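Local coordinates for protein methanogen homoaconitase large subunit (Methanocaldococcus jannaschii, PDB 4KP2) that forms the large subunit of an iron-sulfur hydro-lyase that converts (R)-homocitrate through cis-homoaconitate to homoisocitrate in 2-oxosuberate biosynthesis, at residues Glu293-Pro298 with Lys305-Val310; Asn405-Gly410 with Ile419-Pro424. One frame throughout, in Å; residues are numbered along the deposited sequence.

Contact 1: residues Glu293-Pro298 with Lys305-Val310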
loop_
_atom_site.group_PDB
_atom_site.type_symbol
_atom_site.label_atom_id
_atom_site.label_comp_id
_atom_site.label_asym_id
_atom_site.label_seq_id
_atom_site.Cartn_x
_atom_site.Cartn_y
_atom_site.Cartn_z
ATOM N N GLU A 293 18.710 -22.416 11.643
ATOM C CA GLU A 293 18.093 -21.122 11.386
ATOM C C GLU A 293 17.248 -20.688 12.581
ATOM O O GLU A 293 16.778 -21.522 13.354
ATOM C CB GLU A 293 17.264 -21.165 10.103
ATOM C CG GLU A 293 18.099 -21.031 8.838
ATOM C CD GLU A 293 17.524 -21.809 7.674
ATOM O OE1 GLU A 293 17.590 -23.055 7.708
ATOM O OE2 GLU A 293 17.009 -21.177 6.728
ATOM N N GLN A 294 17.056 -19.382 12.729
ATOM C CA GLN A 294 16.475 -18.836 13.951
ATOM C C GLN A 294 15.121 -18.153 13.747
ATOM O O GLN A 294 14.968 -17.299 12.873
ATOM C CB GLN A 294 17.461 -17.864 14.603
ATOM C CG GLN A 294 18.854 -18.440 14.818
ATOM C CD GLN A 294 18.870 -19.604 15.791
ATOM O OE1 GLN A 294 18.730 -19.421 17.002
ATOM N NE2 GLN A 294 19.043 -20.810 15.266
ATOM N N VAL A 295 14.146 -18.541 14.565
ATOM C CA VAL A 295 12.829 -17.909 14.580
ATOM C C VAL A 295 12.423 -17.500 15.999
ATOM O O VAL A 295 12.271 -18.349 16.877
ATOM C CB VAL A 295 11.749 -18.846 14.011
ATOM C CG1 VAL A 295 10.364 -18.240 14.203
ATOM C CG2 VAL A 295 12.016 -19.136 12.542
ATOM N N ALA A 296 12.241 -16.199 16.214
ATOM C CA ALA A 296 11.881 -15.683 17.533
ATOM C C ALA A 296 10.392 -15.843 17.832
ATOM O O ALA A 296 9.544 -15.486 17.015
ATOM C CB ALA A 296 12.294 -14.225 17.665
ATOM N N VAL A 297 10.085 -16.372 19.013
ATOM C CA VAL A 297 8.705 -16.626 19.413
ATOM C C VAL A 297 8.177 -15.516 20.328
ATOM O O VAL A 297 8.963 -14.812 20.966
ATOM C CB VAL A 297 8.574 -17.999 20.114
ATOM C CG1 VAL A 297 9.174 -19.094 19.245
ATOM C CG2 VAL A 297 9.238 -17.973 21.483
ATOM N N PRO A 298 6.842 -15.346 20.379
ATOM C CA PRO A 298 6.202 -14.355 21.253
ATOM C C PRO A 298 6.622 -14.499 22.715
ATOM O O PRO A 298 6.883 -15.617 23.160
ATOM C CB PRO A 298 4.715 -14.685 21.109
ATOM C CG PRO A 298 4.595 -15.239 19.747
ATOM C CD PRO A 298 5.862 -16.005 19.496
ATOM N N LYS A 305 13.842 -20.320 19.576
ATOM C CA LYS A 305 14.202 -21.726 19.546
ATOM C C LYS A 305 14.599 -22.015 18.108
ATOM O O LYS A 305 14.094 -21.366 17.191
ATOM C CB LYS A 305 13.002 -22.592 19.924
ATOM C CG LYS A 305 11.826 -21.826 20.508
ATOM C CD LYS A 305 11.877 -21.800 22.024
ATOM C CE LYS A 305 10.609 -21.193 22.597
ATOM N NZ LYS A 305 9.393 -21.895 22.096
ATOM N N PRO A 306 15.506 -22.982 17.896
ATOM C CA PRO A 306 15.915 -23.327 16.529
ATOM C C PRO A 306 14.718 -23.711 15.660
ATOM O O PRO A 306 13.675 -24.090 16.194
ATOM C CB PRO A 306 16.849 -24.528 16.732
ATOM C CG PRO A 306 16.537 -25.043 18.106
ATOM C CD PRO A 306 16.162 -23.835 18.899
ATOM N N ILE A 307 14.874 -23.607 14.343
ATOM C CA ILE A 307 13.778 -23.833 13.400
ATOM C C ILE A 307 13.089 -25.189 13.591
ATOM O O ILE A 307 11.905 -25.345 13.287
ATOM C CB ILE A 307 14.264 -23.674 11.935
ATOM C CG1 ILE A 307 13.090 -23.743 10.955
ATOM C CG2 ILE A 307 15.318 -24.719 11.600
ATOM C CD1 ILE A 307 12.040 -22.686 11.190
ATOM N N SER A 308 13.829 -26.156 14.123
ATOM C CA SER A 308 13.297 -27.493 14.353
ATOM C C SER A 308 12.319 -27.530 15.525
ATOM O O SER A 308 11.534 -28.468 15.656
ATOM C CB SER A 308 14.439 -28.481 14.601
ATOM O OG SER A 308 15.216 -28.091 15.721
ATOM N N ASP A 309 12.364 -26.507 16.374
ATOM C CA ASP A 309 11.532 -26.483 17.573
ATOM C C ASP A 309 10.212 -25.738 17.389
ATOM O O ASP A 309 9.337 -25.803 18.253
ATOM C CB ASP A 309 12.307 -25.894 18.752
ATOM C CG ASP A 309 13.306 -26.869 19.337
ATOM O OD1 ASP A 309 13.623 -27.873 18.664
ATOM O OD2 ASP A 309 13.775 -26.628 20.470
ATOM N N VAL A 310 10.071 -25.028 16.274
ATOM C CA VAL A 310 8.843 -24.286 16.003
ATOM C C VAL A 310 8.254 -24.637 14.641
ATOM O O VAL A 310 7.301 -24.002 14.188
ATOM C CB VAL A 310 9.069 -22.762 16.075
ATOM C CG1 VAL A 310 9.475 -22.352 17.481
ATOM C CG2 VAL A 310 10.115 -22.331 15.059
#

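Contact 2: residues Asn405-Gly410 with Ile419-Pro424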
loop_
_atom_site.group_PDB
_atom_site.type_symbol
_atom_site.label_atom_id
_atom_site.label_comp_id
_atom_site.label_asym_id
_atom_site.label_seq_id
_atom_site.Cartn_x
_atom_site.Cartn_y
_atom_site.Cartn_z
ATOM N N ASN A 405 11.736 -6.251 13.739
ATOM C CA ASN A 405 12.585 -6.413 14.913
ATOM C C ASN A 405 11.813 -6.423 16.230
ATOM O O ASN A 405 12.367 -6.769 17.275
ATOM C CB ASN A 405 13.665 -5.330 14.940
ATOM C CG ASN A 405 13.129 -3.962 14.572
ATOM O OD1 ASN A 405 11.964 -3.652 14.818
ATOM N ND2 ASN A 405 13.977 -3.137 13.972
ATOM N N ARG A 406 10.539 -6.043 16.179
ATOM C CA ARG A 406 9.699 -6.055 17.372
ATOM C C ARG A 406 8.841 -7.315 17.451
ATOM O O ARG A 406 8.437 -7.870 16.429
ATOM C CB ARG A 406 8.819 -4.807 17.440
ATOM C CG ARG A 406 9.377 -3.709 18.330
ATOM C CD ARG A 406 10.476 -2.926 17.634
ATOM N NE ARG A 406 9.933 -2.006 16.639
ATOM C CZ ARG A 406 9.529 -0.770 16.911
ATOM N NH1 ARG A 406 9.607 -0.304 18.151
ATOM N NH2 ARG A 406 9.047 0.000 15.946
ATOM N N ASN A 407 8.560 -7.752 18.672
ATOM C CA ASN A 407 7.881 -9.020 18.898
ATOM C C ASN A 407 6.875 -8.920 20.041
ATOM O O ASN A 407 6.247 -9.907 20.425
ATOM C CB ASN A 407 8.919 -10.103 19.200
ATOM C CG ASN A 407 8.346 -11.500 19.124
ATOM O OD1 ASN A 407 7.292 -11.715 18.529
ATOM N ND2 ASN A 407 9.037 -12.458 19.728
ATOM N N PHE A 408 6.718 -7.713 20.568
ATOM C CA PHE A 408 5.933 -7.483 21.778
ATOM C C PHE A 408 4.444 -7.792 21.627
ATOM O O PHE A 408 3.896 -7.771 20.524
ATOM C CB PHE A 408 6.145 -6.052 22.268
ATOM C CG PHE A 408 7.590 -5.696 22.465
ATOM C CD1 PHE A 408 8.470 -6.607 23.026
ATOM C CD2 PHE A 408 8.074 -4.460 22.072
ATOM C CE1 PHE A 408 9.801 -6.286 23.204
ATOM C CE2 PHE A 408 9.403 -4.133 22.245
ATOM C CZ PHE A 408 10.270 -5.047 22.812
ATOM N N LYS A 409 3.801 -8.080 22.755
ATOM C CA LYS A 409 2.401 -8.487 22.778
ATOM C C LYS A 409 1.462 -7.373 22.328
ATOM O O LYS A 409 1.421 -6.300 22.930
ATOM C CB LYS A 409 2.018 -8.959 24.183
ATOM C CG LYS A 409 0.619 -9.542 24.287
ATOM C CD LYS A 409 0.317 -9.992 25.708
ATOM C CE LYS A 409 1.327 -11.024 26.189
ATOM N NZ LYS A 409 1.072 -11.447 27.595
ATOM N N GLY A 410 0.704 -7.639 21.268
ATOM C CA GLY A 410 -0.249 -6.677 20.747
ATOM C C GLY A 410 0.416 -5.561 19.969
ATOM O O GLY A 410 -0.064 -4.426 19.960
ATOM N N ILE A 419 3.123 -12.745 17.130
ATOM C CA ILE A 419 4.123 -12.373 16.136
ATOM C C ILE A 419 5.344 -13.283 16.229
ATOM O O ILE A 419 5.801 -13.608 17.322
ATOM C CB ILE A 419 4.578 -10.911 16.320
ATOM C CG1 ILE A 419 3.377 -9.966 16.288
ATOM C CG2 ILE A 419 5.593 -10.516 15.253
ATOM C CD1 ILE A 419 3.744 -8.517 16.492
ATOM N N TYR A 420 5.863 -13.697 15.079
ATOM C CA TYR A 420 7.101 -14.466 15.028
ATOM C C TYR A 420 8.112 -13.753 14.137
ATOM O O TYR A 420 7.757 -13.225 13.082
ATOM C CB TYR A 420 6.842 -15.879 14.504
ATOM C CG TYR A 420 6.124 -16.788 15.477
ATOM C CD1 TYR A 420 4.760 -16.659 15.701
ATOM C CD2 TYR A 420 6.809 -17.785 16.160
ATOM C CE1 TYR A 420 4.099 -17.491 16.585
ATOM C CE2 TYR A 420 6.156 -18.623 17.046
ATOM C CZ TYR A 420 4.801 -18.470 17.254
ATOM O OH TYR A 420 4.142 -19.298 18.134
ATOM N N LEU A 421 9.370 -13.735 14.565
ATOM C CA LEU A 421 10.421 -13.056 13.813
ATOM C C LEU A 421 11.347 -14.056 13.131
ATOM O O LEU A 421 11.791 -15.021 13.751
ATOM C CB LEU A 421 11.233 -12.146 14.736
ATOM C CG LEU A 421 10.461 -11.049 15.467
ATOM C CD1 LEU A 421 11.389 -10.269 16.383
ATOM C CD2 LEU A 421 9.785 -10.122 14.471
ATOM N N ALA A 422 11.642 -13.816 11.857
ATOM C CA ALA A 422 12.508 -14.708 11.095
ATOM C C ALA A 422 13.156 -14.004 9.906
ATOM O O ALA A 422 13.033 -12.788 9.745
ATOM C CB ALA A 422 11.731 -15.930 10.627
ATOM N N SER A 423 13.846 -14.782 9.080
ATOM C CA SER A 423 14.521 -14.255 7.900
ATOM C C SER A 423 13.558 -14.221 6.716
ATOM O O SER A 423 12.559 -14.941 6.714
ATOM C CB SER A 423 15.739 -15.118 7.562
ATOM O OG SER A 423 15.350 -16.421 7.165
ATOM N N PRO A 424 13.847 -13.372 5.712
ATOM C CA PRO A 424 13.031 -13.313 4.494
ATOM C C PRO A 424 12.916 -14.676 3.818
ATOM O O PRO A 424 11.881 -14.984 3.227
ATOM C CB PRO A 424 13.819 -12.361 3.597
ATOM C CG PRO A 424 14.535 -11.478 4.540
ATOM C CD PRO A 424 14.895 -12.336 5.718
#

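Contact 1: residues Glu293-Pro298 with Lys305-Val310
K305 folds its aliphatic chain against V297 beside the connecting loop of a short antiparallel hairpin made by strands 294-296 and 304-306. From CB the lysine chain bends at chi2; its CG comes first to the CG1 methyl of V297, at 4.0 Å. Beyond CD the chain runs past the valine at about a right angle, and CE rests on V297 CG2 at 3.7 Å. A second bend, at chi4, leaves NZ beside both methyls, 4.0 Å from V297 CG2.

The branches of V297 face different partners, for CG1 also touches CG1 of V310 at 3.7 Å. V310, in the weakly helical turn 307-310, turns its other methyl, CG2, to CB of V295 at 4.0 Å. I307 approaches V295 from nearer the start of its segment: with its CG1 anti to the backbone N (chi1 -173°), CD1 is carried to V295 CG2 at 3.8 Å.

One backbone bond spans the segments where the hairpin leads into the turn. I307 N donates to E293 O over 3.0 Å, strongly bent at the hydrogen (136°). The neighbouring Q294 and P306 form a non-hydrogen-bonded pair whose side chains diverge. The carboxylate of E293 serves the C-terminal part of the chain instead, in a salt bridge to K425 and a hydrogen bond to N438.

With a single bent bond between the segments, their cohesion probably owes more to branched aliphatic groups than to hydrogen bonding between these two segments, while the exposed lysine lends mainly its methylenes.

Contact 2: residues Asn405-Gly410 with Ile419-Pro424
L421 and I419, on one side of strand 418-421, pack against the N407 side chain and the carbonyl oxygens of N405, R406 and F408 in the loop 405-410. The van der Waals contacts come chiefly from L421. Its CG is anti to the carbonyl carbon (chi1 -59°), which carries the branch point to the loop, where CD1 lies 3.8 Å from N407 CB, and also 3.7 Å from the carbonyl O of N405. CD2 meets R406 O at 3.3 Å, a methyl against a carbonyl oxygen. I419 follows two residues earlier, and its methyls lie farther off; its extended CG1-CD1 arm ends 4.1 Å from F408 O, and CG2 lies at the same distance from R406 O.

Polar atoms come together at the N407 amide, though no hydrogen bond joins the two segments. CG of N407 is anti to its backbone N (chi1 -166°), turning the amide toward the strand. OD1 then falls 2.7 Å from I419 O, an approach of two acceptors that should be unfavourable and whose exact length is doubtful. The other corner of the amide probably accounts for this orientation: ND2 donates to H300 O and, weakly, to V297 O.

N405, bonded through ND2 to N230, and R406 have side chains about 5 Å from those of C323 and C386 respectively, predicted ligands of the [4Fe-4S] cluster, so the loop probably borders the cluster site.

Strand 418-421 is, within this chain, an outermost strand of a five-stranded parallel sheet. Strand 399-402 pairs with it, strand 294-296 bonds to it through A296, and S423, at the N-cap position, caps helix 424-433 through a weak bond between OG and I426 N.

Overall arrangement
Following the chain from its N terminus, contact 1 comes first: residues 293-298 and 305-310 close a hairpin, with six residues between them, before the chain enters the parallel sheet at strand 317-320. Contact 2 is formed about a hundred residues later, where 405-410 and 419-424 meet with eight residues between them, the first lying within the 403-417 connection from strand 399-402 to strand 418-421. The two closures stand in series, neither nested nor crossed, with centres about 11 Å apart. They meet directly: A296 N probably donates to L421 O at 2.8 Å, and the P298 ring packs against Y420. The hairpin of contact 1 is thereby fastened to edge strand 418-421, against which the loop of contact 2 also packs.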